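PDB 6I60: alpha-rhamnosidase from Dictyoglomus thermophilum, which probably removes terminal non-reducing alpha-L-rhamnose residues from alpha-L-rhamnosides by hydrolysis. Local coordinates for residues A[26-31]-A[117-122]; A[176-181]-A[309-314]; A[286-291]-A[320-325]. All blocks are in the same frame, centred on the assembly; numbering follows the deposited sequence.

From the N terminus, residues 26-31 come first. They meet 117-122 in interaction 1, which closes a loop of 85 residues and ties the N-terminal tail to the end of strand 112-120. That contact is complete before the other two begin. Strand 171-184 opens interaction 2, and strand 288-298 then opens interaction 3. Residues 309-314 close interaction 2, and 320-325 close interaction 3, so these two contacts cross. Their centres are 8 Å apart, and strands 171-184 and 288-298 are neighbours in a sheet. Together they fix the connection between strands 302-306 and 325-329 against that pair. Interaction 1 lies far away, with nearest atoms about 41 Å from interaction 2 and about 39 Å from interaction 3.

Interaction 1 (A[26-31]-A[117-122]); sequences SSNIYS and VRWWDS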
loop_
_atom_site.group_PDB
_atom_site.type_symbol
_atom_site.label_atom_id
_atom_site.label_comp_id
_atom_site.label_asym_id
_atom_site.label_seq_id
_atom_site.Cartn_x
_atom_site.Cartn_y
_atom_site.Cartn_z
ATOM N N SER A 26 29.182 -19.369 22.776
ATOM C CA SER A 26 28.220 -20.442 22.595
ATOM C C SER A 26 28.213 -20.965 21.165
ATOM O O SER A 26 29.128 -20.688 20.384
ATOM C CB SER A 26 26.824 -19.954 22.972
ATOM O OG SER A 26 26.269 -19.263 21.872
ATOM N N SER A 27 27.179 -21.729 20.819
ATOM C CA SER A 27 26.924 -22.114 19.439
ATOM C C SER A 27 25.982 -21.147 18.740
ATOM O O SER A 27 25.680 -21.342 17.558
ATOM C CB SER A 27 26.348 -23.532 19.380
ATOM O OG SER A 27 25.461 -23.665 18.284
ATOM N N ASN A 28 25.506 -20.115 19.444
ATOM C CA ASN A 28 24.649 -19.081 18.865
ATOM C C ASN A 28 25.547 -17.948 18.376
ATOM O O ASN A 28 25.700 -16.904 19.013
ATOM C CB ASN A 28 23.632 -18.602 19.891
ATOM C CG ASN A 28 22.535 -17.766 19.280
ATOM O OD1 ASN A 28 22.562 -17.463 18.087
ATOM N ND2 ASN A 28 21.558 -17.388 20.094
ATOM N N ILE A 29 26.158 -18.174 17.209
ATOM C CA ILE A 29 27.207 -17.288 16.711
ATOM C C ILE A 29 26.676 -16.075 15.961
ATOM O O ILE A 29 27.448 -15.140 15.697
ATOM C CB ILE A 29 28.179 -18.062 15.798
ATOM C CG1 ILE A 29 27.594 -18.198 14.391
ATOM C CG2 ILE A 29 28.484 -19.434 16.382
ATOM C CD1 ILE A 29 28.590 -18.674 13.361
ATOM N N TYR A 30 25.394 -16.050 15.612
ATOM C CA TYR A 30 24.826 -14.983 14.797
ATOM C C TYR A 30 23.969 -14.069 15.664
ATOM O O TYR A 30 23.032 -14.531 16.326
ATOM C CB TYR A 30 23.997 -15.555 13.649
ATOM C CG TYR A 30 24.821 -16.240 12.586
ATOM C CD1 TYR A 30 25.841 -15.564 11.930
ATOM C CD2 TYR A 30 24.581 -17.562 12.240
ATOM C CE1 TYR A 30 26.597 -16.186 10.957
ATOM C CE2 TYR A 30 25.332 -18.193 11.268
ATOM C CZ TYR A 30 26.339 -17.501 10.631
ATOM O OH TYR A 30 27.089 -18.127 9.662
ATOM N N SER A 31 24.290 -12.780 15.654
ATOM C CA SER A 31 23.467 -11.776 16.304
ATOM C C SER A 31 22.258 -11.445 15.434
ATOM O O SER A 31 22.251 -11.726 14.233
ATOM C CB SER A 31 24.292 -10.519 16.571
ATOM O OG SER A 31 24.324 -9.676 15.433
ATOM N N VAL A 117 20.616 -5.504 20.200
ATOM C CA VAL A 117 19.750 -6.540 20.756
ATOM C C VAL A 117 20.479 -7.876 20.701
ATOM O O VAL A 117 21.231 -8.155 19.763
ATOM C CB VAL A 117 18.388 -6.588 20.017
ATOM C CG1 VAL A 117 18.554 -7.080 18.595
ATOM C CG2 VAL A 117 17.394 -7.456 20.773
ATOM N N ARG A 118 20.266 -8.689 21.732
ATOM C CA ARG A 118 20.703 -10.075 21.781
ATOM C C ARG A 118 19.486 -10.986 21.836
ATOM O O ARG A 118 18.382 -10.563 22.190
ATOM C CB ARG A 118 21.597 -10.345 22.997
ATOM C CG ARG A 118 22.864 -9.517 23.054
ATOM C CD ARG A 118 23.748 -9.938 24.223
ATOM N NE ARG A 118 23.014 -10.002 25.486
ATOM C CZ ARG A 118 23.537 -9.704 26.671
ATOM N NH1 ARG A 118 24.802 -9.322 26.762
ATOM N NH2 ARG A 118 22.797 -9.795 27.767
ATOM N N TRP A 119 19.699 -12.253 21.492
ATOM C CA TRP A 119 18.628 -13.236 21.525
ATOM C C TRP A 119 19.172 -14.558 22.044
ATOM O O TRP A 119 20.345 -14.886 21.853
ATOM C CB TRP A 119 17.987 -13.424 20.142
ATOM C CG TRP A 119 18.819 -14.221 19.183
ATOM C CD1 TRP A 119 20.010 -13.852 18.628
ATOM C CD2 TRP A 119 18.517 -15.521 18.658
ATOM N NE1 TRP A 119 20.470 -14.843 17.793
ATOM C CE2 TRP A 119 19.572 -15.877 17.793
ATOM C CE3 TRP A 119 17.458 -16.419 18.835
ATOM C CZ2 TRP A 119 19.598 -17.091 17.107
ATOM C CZ3 TRP A 119 17.487 -17.623 18.154
ATOM C CH2 TRP A 119 18.550 -17.948 17.301
ATOM N N TRP A 120 18.305 -15.306 22.715
ATOM C CA TRP A 120 18.631 -16.624 23.234
ATOM C C TRP A 120 17.919 -17.671 22.390
ATOM O O TRP A 120 16.710 -17.570 22.158
ATOM C CB TRP A 120 18.228 -16.751 24.705
ATOM C CG TRP A 120 19.183 -16.089 25.657
ATOM C CD1 TRP A 120 20.115 -16.704 26.441
ATOM C CD2 TRP A 120 19.297 -14.686 25.927
ATOM N NE1 TRP A 120 20.803 -15.772 27.181
ATOM C CE2 TRP A 120 20.319 -14.526 26.884
ATOM C CE3 TRP A 120 18.633 -13.549 25.453
ATOM C CZ2 TRP A 120 20.694 -13.276 27.376
ATOM C CZ3 TRP A 120 19.007 -12.308 25.943
ATOM C CH2 TRP A 120 20.028 -12.183 26.894
ATOM N N ASP A 121 18.668 -18.669 21.931
ATOM C CA ASP A 121 18.122 -19.680 21.037
ATOM C C ASP A 121 17.350 -20.723 21.846
ATOM O O ASP A 121 17.035 -20.528 23.023
ATOM C CB ASP A 121 19.240 -20.299 20.204
ATOM C CG ASP A 121 20.234 -21.071 21.041
ATOM O OD1 ASP A 121 20.197 -20.943 22.283
ATOM O OD2 ASP A 121 21.055 -21.807 20.456
ATOM N N SER A 122 17.050 -21.860 21.214
ATOM C CA SER A 122 16.231 -22.882 21.856
ATOM C C SER A 122 16.940 -23.562 23.021
ATOM O O SER A 122 16.270 -24.172 23.860
ATOM C CB SER A 122 15.801 -23.930 20.829
ATOM O OG SER A 122 14.658 -23.503 20.109
#
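Asn28 and Asp121 have the nearest CA atoms, 6.9 Å from Asn28 CA to Asp121 CA. Residues 26-31 form an irregular run, while 117-120 are the end of a strand. The two backbones make no hydrogen bond to each other. The direct link runs instead from a side chain to a backbone carbonyl. Trp119 NE1 donates to Tyr30 O at 3.0 Å, with an almost straight N-H...O angle of 173°. The oxygen lies in the plane of the indole, at its edge, and Ser127 OG is a second partner of it.

With chi1 75°, the Trp119 ring is folded over its own backbone and reaches across to Tyr30. Asn28 then stands its amide on one face of that ring. The amide and indole planes are nearly perpendicular, 86° apart. Asn28 ND2 lies 3.4 Å above the Trp119 ring plane, toward the rim. Asn28 OD1 lies on the same side of the ring, near Trp119 CZ2. The ND2 group is also held by Gln125 O, which fixes the turn of the amide. Asn28 ND2 touches Asp121 CB at 3.7 Å, and the Asp121 carboxylate is bonded to Gln125 NE2.

Just before this, Ser26 OG accepts from Asn28 N at 2.7 Å, forming an ST turn that shapes the tail. The arrangement belongs to the Rha78A-like N-terminal immunoglobulin domain, where the buried Trp119 at the end of strand 112-120 binds and packs on the N-terminal loop.

Interaction 2 (A[176-181]-A[309-314]); sequences APMFRK and KEIKGW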
loop_
_atom_site.group_PDB
_atom_site.type_symbol
_atom_site.label_atom_id
_atom_site.label_comp_id
_atom_site.label_asym_id
_atom_site.label_seq_id
_atom_site.Cartn_x
_atom_site.Cartn_y
_atom_site.Cartn_z
ATOM N N ALA A 176 1.823 28.411 -8.216
ATOM C CA ALA A 176 2.887 27.766 -7.453
ATOM C C ALA A 176 3.777 28.824 -6.816
ATOM O O ALA A 176 4.691 29.341 -7.475
ATOM C CB ALA A 176 3.711 26.839 -8.350
ATOM N N PRO A 177 3.559 29.180 -5.555
ATOM C CA PRO A 177 4.407 30.189 -4.917
ATOM C C PRO A 177 5.740 29.614 -4.473
ATOM O O PRO A 177 5.850 28.450 -4.081
ATOM C CB PRO A 177 3.573 30.635 -3.711
ATOM C CG PRO A 177 2.761 29.438 -3.364
ATOM C CD PRO A 177 2.489 28.704 -4.658
ATOM N N MET A 178 6.765 30.458 -4.545
ATOM C CA MET A 178 8.100 30.125 -4.070
ATOM C C MET A 178 8.427 30.979 -2.854
ATOM O O MET A 178 8.030 32.144 -2.778
ATOM C CB MET A 178 9.148 30.345 -5.165
ATOM C CG MET A 178 8.771 29.753 -6.513
ATOM S SD MET A 178 9.775 30.400 -7.863
ATOM C CE MET A 178 10.467 28.890 -8.531
ATOM N N PHE A 179 9.149 30.394 -1.901
ATOM C CA PHE A 179 9.501 31.072 -0.661
ATOM C C PHE A 179 11.001 30.975 -0.444
ATOM O O PHE A 179 11.587 29.898 -0.602
ATOM C CB PHE A 179 8.747 30.473 0.529
ATOM C CG PHE A 179 7.263 30.694 0.475
ATOM C CD1 PHE A 179 6.438 29.786 -0.165
ATOM C CD2 PHE A 179 6.695 31.814 1.056
ATOM C CE1 PHE A 179 5.073 29.988 -0.219
ATOM C CE2 PHE A 179 5.330 32.022 1.003
ATOM C CZ PHE A 179 4.518 31.107 0.365
ATOM N N ARG A 180 11.616 32.097 -0.076
ATOM C CA ARG A 180 13.060 32.189 0.070
ATOM C C ARG A 180 13.410 32.896 1.371
ATOM O O ARG A 180 12.762 33.877 1.749
ATOM C CB ARG A 180 13.688 32.939 -1.110
ATOM C CG ARG A 180 15.172 33.178 -0.951
ATOM C CD ARG A 180 15.711 34.165 -1.973
ATOM N NE ARG A 180 17.014 33.762 -2.499
ATOM C CZ ARG A 180 18.125 33.635 -1.776
ATOM N NH1 ARG A 180 18.124 33.890 -0.472
ATOM N NH2 ARG A 180 19.252 33.261 -2.364
ATOM N N LYS A 181 14.439 32.390 2.049
ATOM C CA LYS A 181 14.961 33.006 3.260
ATOM C C LYS A 181 16.461 32.757 3.316
ATOM O O LYS A 181 16.926 31.662 2.993
ATOM C CB LYS A 181 14.272 32.453 4.515
ATOM C CG LYS A 181 14.979 32.781 5.823
ATOM C CD LYS A 181 14.484 34.097 6.404
ATOM C CE LYS A 181 15.455 34.650 7.436
ATOM N NZ LYS A 181 16.481 35.532 6.812
ATOM N N LYS A 309 9.336 32.669 -17.579
ATOM C CA LYS A 309 9.162 33.263 -16.252
ATOM C C LYS A 309 9.958 32.532 -15.181
ATOM O O LYS A 309 9.506 32.402 -14.039
ATOM C CB LYS A 309 7.679 33.294 -15.892
ATOM C CG LYS A 309 6.777 33.870 -16.972
ATOM C CD LYS A 309 5.356 34.064 -16.454
ATOM C CE LYS A 309 4.392 34.422 -17.575
ATOM N NZ LYS A 309 3.677 33.225 -18.102
ATOM N N GLU A 310 11.151 32.049 -15.514
ATOM C CA GLU A 310 11.972 31.265 -14.596
ATOM C C GLU A 310 13.036 32.169 -13.983
ATOM O O GLU A 310 13.970 32.594 -14.671
ATOM C CB GLU A 310 12.609 30.082 -15.319
ATOM C CG GLU A 310 13.586 29.299 -14.469
ATOM C CD GLU A 310 13.875 27.927 -15.038
ATOM O OE1 GLU A 310 12.920 27.248 -15.471
ATOM O OE2 GLU A 310 15.057 27.527 -15.057
ATOM N N ILE A 311 12.897 32.455 -12.690
ATOM C CA ILE A 311 13.869 33.271 -11.971
ATOM C C ILE A 311 15.169 32.490 -11.847
ATOM O O ILE A 311 15.280 31.570 -11.029
ATOM C CB ILE A 311 13.337 33.690 -10.588
ATOM C CG1 ILE A 311 12.070 34.532 -10.740
ATOM C CG2 ILE A 311 14.398 34.462 -9.819
ATOM C CD1 ILE A 311 10.803 33.791 -10.396
ATOM N N LYS A 312 16.156 32.844 -12.665
ATOM C CA LYS A 312 17.428 32.135 -12.650
ATOM C C LYS A 312 18.194 32.455 -11.375
ATOM O O LYS A 312 18.372 33.624 -11.022
ATOM C CB LYS A 312 18.261 32.511 -13.873
ATOM C CG LYS A 312 17.486 32.510 -15.180
ATOM C CD LYS A 312 18.372 32.102 -16.345
ATOM C CE LYS A 312 18.871 33.319 -17.110
ATOM N NZ LYS A 312 17.820 33.894 -17.997
ATOM N N GLY A 313 18.643 31.415 -10.681
ATOM C CA GLY A 313 19.453 31.612 -9.497
ATOM C C GLY A 313 18.697 32.014 -8.251
ATOM O O GLY A 313 19.245 32.731 -7.409
ATOM N N TRP A 314 17.459 31.549 -8.091
ATOM C CA TRP A 314 16.613 32.033 -7.007
ATOM C C TRP A 314 16.910 31.380 -5.663
ATOM O O TRP A 314 16.545 31.947 -4.627
ATOM C CB TRP A 314 15.141 31.819 -7.362
ATOM C CG TRP A 314 14.721 30.382 -7.327
ATOM C CD1 TRP A 314 14.925 29.444 -8.297
ATOM C CD2 TRP A 314 14.022 29.719 -6.267
ATOM N NE1 TRP A 314 14.397 28.237 -7.906
ATOM C CE2 TRP A 314 13.837 28.379 -6.663
ATOM C CE3 TRP A 314 13.537 30.127 -5.020
ATOM C CZ2 TRP A 314 13.187 27.445 -5.859
ATOM C CZ3 TRP A 314 12.892 29.199 -4.223
ATOM C CH2 TRP A 314 12.723 27.874 -4.646
#
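Met178 crosses one face of the Trp314 indole obliquely, and its chain can be followed outward atom by atom. Met178 CB points toward 309-314 and is 4.0 Å from Trp314 CZ3, at the six-membered end of the ring. CG is anti to the carbonyl carbon and beside the backbone N (chi1 -47°), which starts the chain along the indole. Met178 SD stands above the six-membered ring of Trp314, 4.6 Å from its centroid and almost on the ring normal. This is a Met-aromatic contact at some distance. Met178 SD also meets Ile311 CD1 at 4.4 Å. A bend at chi3 then brings CE over the five-membered ring. There it makes a CH-pi contact, with Met178 CE 4.1 Å from the Trp314 five-membered centroid and nearest to CE2. The thioether thus spans both rings of the indole.

Phe179 O lies at the edge of the same ring, in its plane, 3.9 Å from Trp314 CZ3. Arg180 makes the polar link. Its NE donates to Trp314 O at 2.8 Å with a bent N-H...O angle of 133°. The oxygen is tilted from the guanidinium plane by 31°, so the bond is not ideally aimed. Arg180 NH1 also forms a long, weak ion pair with Asp321 OD2.

Residues 311 to 314 form a type II beta turn, with Gly313 at a positive phi. The turn presents both Ile311 and Trp314 to strand 171-184. On the far side of that strand's backbone, Phe179 packs on Leu249.

The contact is therefore mostly apolar, made of dispersion between sulfur, methyl and indole. One charged donor is added, and it holds the backbone carbonyl at the end of the turn.

Interaction 3 (A[286-291]-A[320-325]); sequences SWKTTY and DDSTWE
Lys288 NZ is held by one short bond and one weak one, both to backbone carbonyls of 320-325. Lys288 NZ donates to Trp324 O at 2.6 Å and only weakly to Asp321 O at 3.4 Å. NZ stands 27° out of the plane of the Trp324 carbonyl. Bends at chi2 and chi4 curl the lysine chain back over 320-325 to reach both oxygens. On the way, Lys288 CB passes 3.5 Å from Trp324 CE3. The Asp321 carboxylate lies beside the aliphatic part of the chain, but makes no salt bridge with NZ. A water joins Asp321 OD2 to Ser286 O.

Trp324 has Thr290 over one face; Asp321 OD1 lies more loosely above the other, toward the rim. Thr290 CG2 sits over the centre of the Trp324 six-membered ring, a CH-pi contact. Trp324 also touches Trp314 and Arg180.

Beyond the ring the backbones draw together. Thr289 N donates to Glu325 O at 2.9 Å, with the N-H...O angle bent to 133°. Thr289 CG2 packs on the Glu325 side chain, while Thr289 OG1 bonds Met178 O and Glu325 OE2 pairs with Lys152.

Here a loop folds onto strand 288-298 just before running into strand 325-329. Those two strands are antiparallel neighbours, in the region of the alpha-L-rhamnosidase N-terminal domain.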
loop_
_atom_site.group_PDB
_atom_site.type_symbol
_atom_site.label_atom_id
_atom_site.label_comp_id
_atom_site.label_asym_id
_atom_site.label_seq_id
_atom_site.Cartn_x
_atom_site.Cartn_y
_atom_site.Cartn_z
ATOM N N SER A 286 9.840 37.554 7.639
ATOM C CA SER A 286 11.108 37.926 7.025
ATOM C C SER A 286 11.389 37.146 5.747
ATOM O O SER A 286 12.399 37.413 5.086
ATOM C CB SER A 286 12.253 37.727 8.021
ATOM O OG SER A 286 12.631 36.363 8.103
ATOM N N TRP A 287 10.525 36.200 5.387
ATOM C CA TRP A 287 10.702 35.415 4.175
ATOM C C TRP A 287 10.206 36.184 2.959
ATOM O O TRP A 287 9.186 36.877 3.016
ATOM C CB TRP A 287 9.948 34.092 4.280
ATOM C CG TRP A 287 10.589 33.090 5.180
ATOM C CD1 TRP A 287 11.043 33.296 6.448
ATOM C CD2 TRP A 287 10.838 31.712 4.883
ATOM N NE1 TRP A 287 11.565 32.134 6.959
ATOM C CE2 TRP A 287 11.450 31.145 6.018
ATOM C CE3 TRP A 287 10.606 30.903 3.766
ATOM C CZ2 TRP A 287 11.832 29.809 6.069
ATOM C CZ3 TRP A 287 10.982 29.578 3.820
ATOM C CH2 TRP A 287 11.589 29.042 4.963
ATOM N N LYS A 288 10.929 36.050 1.856
ATOM C CA LYS A 288 10.495 36.621 0.592
ATOM C C LYS A 288 9.731 35.578 -0.215
ATOM O O LYS A 288 9.839 34.372 0.021
ATOM C CB LYS A 288 11.691 37.144 -0.201
ATOM C CG LYS A 288 12.316 38.397 0.390
ATOM C CD LYS A 288 11.260 39.431 0.750
ATOM C CE LYS A 288 11.860 40.825 0.836
ATOM N NZ LYS A 288 12.005 41.455 -0.506
ATOM N N THR A 289 8.945 36.057 -1.175
ATOM C CA THR A 289 8.094 35.163 -1.946
ATOM C C THR A 289 7.784 35.789 -3.297
ATOM O O THR A 289 7.800 37.015 -3.448
ATOM C CB THR A 289 6.798 34.841 -1.192
ATOM O OG1 THR A 289 6.051 33.863 -1.923
ATOM C CG2 THR A 289 5.959 36.096 -1.007
ATOM N N THR A 290 7.501 34.930 -4.275
ATOM C CA THR A 290 7.237 35.360 -5.643
ATOM C C THR A 290 6.613 34.201 -6.409
ATOM O O THR A 290 6.534 33.072 -5.916
ATOM C CB THR A 290 8.513 35.825 -6.344
ATOM O OG1 THR A 290 8.269 35.940 -7.751
ATOM C CG2 THR A 290 9.620 34.818 -6.123
ATOM N N TYR A 291 6.173 34.498 -7.629
ATOM C CA TYR A 291 5.695 33.490 -8.563
ATOM C C TYR A 291 6.802 33.161 -9.554
ATOM O O TYR A 291 7.559 34.044 -9.969
ATOM C CB TYR A 291 4.448 33.971 -9.308
ATOM C CG TYR A 291 3.157 33.742 -8.553
ATOM C CD1 TYR A 291 3.032 32.691 -7.654
ATOM C CD2 TYR A 291 2.063 34.579 -8.737
ATOM C CE1 TYR A 291 1.855 32.479 -6.960
ATOM C CE2 TYR A 291 0.882 34.375 -8.049
ATOM C CZ TYR A 291 0.783 33.323 -7.164
ATOM O OH TYR A 291 -0.392 33.118 -6.478
ATOM N N ASP A 320 19.957 38.539 -5.141
ATOM C CA ASP A 320 19.210 39.732 -4.761
ATOM C C ASP A 320 17.861 39.351 -4.166
ATOM O O ASP A 320 16.849 39.311 -4.874
ATOM C CB ASP A 320 19.019 40.654 -5.966
ATOM C CG ASP A 320 19.000 42.120 -5.580
ATOM O OD1 ASP A 320 20.036 42.620 -5.096
ATOM O OD2 ASP A 320 17.946 42.768 -5.761
ATOM N N ASP A 321 17.840 39.074 -2.861
ATOM C CA ASP A 321 16.621 38.630 -2.198
ATOM C C ASP A 321 15.569 39.725 -2.089
ATOM O O ASP A 321 14.435 39.428 -1.700
ATOM C CB ASP A 321 16.951 38.093 -0.804
ATOM C CG ASP A 321 15.868 37.186 -0.261
ATOM O OD1 ASP A 321 14.918 36.883 -1.015
ATOM O OD2 ASP A 321 15.964 36.779 0.917
ATOM N N SER A 322 15.904 40.972 -2.424
ATOM C CA SER A 322 14.929 42.054 -2.372
ATOM C C SER A 322 13.908 41.909 -3.493
ATOM O O SER A 322 13.523 40.788 -3.841
ATOM C CB SER A 322 15.623 43.414 -2.452
ATOM O OG SER A 322 14.894 44.390 -1.730
ATOM N N THR A 323 13.450 43.037 -4.049
ATOM C CA THR A 323 12.431 43.132 -5.102
ATOM C C THR A 323 11.282 42.126 -4.996
ATOM O O THR A 323 10.415 42.084 -5.875
ATOM C CB THR A 323 13.073 43.023 -6.500
ATOM O OG1 THR A 323 12.056 43.163 -7.500
ATOM C CG2 THR A 323 13.785 41.690 -6.719
ATOM N N TRP A 324 11.248 41.332 -3.929
ATOM C CA TRP A 324 10.201 40.353 -3.688
ATOM C C TRP A 324 9.290 40.849 -2.574
ATOM O O TRP A 324 9.726 41.556 -1.661
ATOM C CB TRP A 324 10.784 38.989 -3.292
ATOM C CG TRP A 324 11.532 38.265 -4.379
ATOM C CD1 TRP A 324 11.986 38.787 -5.557
ATOM C CD2 TRP A 324 11.918 36.883 -4.378
ATOM N NE1 TRP A 324 12.628 37.816 -6.288
ATOM C CE2 TRP A 324 12.600 36.639 -5.587
ATOM C CE3 TRP A 324 11.752 35.829 -3.472
ATOM C CZ2 TRP A 324 13.116 35.385 -5.913
ATOM C CZ3 TRP A 324 12.265 34.584 -3.800
ATOM C CH2 TRP A 324 12.938 34.374 -5.008
ATOM N N GLU A 325 8.017 40.472 -2.654
ATOM C CA GLU A 325 7.087 40.767 -1.577
ATOM C C GLU A 325 7.334 39.830 -0.403
ATOM O O GLU A 325 7.807 38.702 -0.568
ATOM C CB GLU A 325 5.640 40.642 -2.059
ATOM C CG GLU A 325 5.324 39.337 -2.776
ATOM C CD GLU A 325 3.864 38.936 -2.649
ATOM O OE1 GLU A 325 3.425 38.632 -1.520
ATOM O OE2 GLU A 325 3.154 38.923 -3.679
HETATM O O HOH W 1 14.423 36.328 3.789
#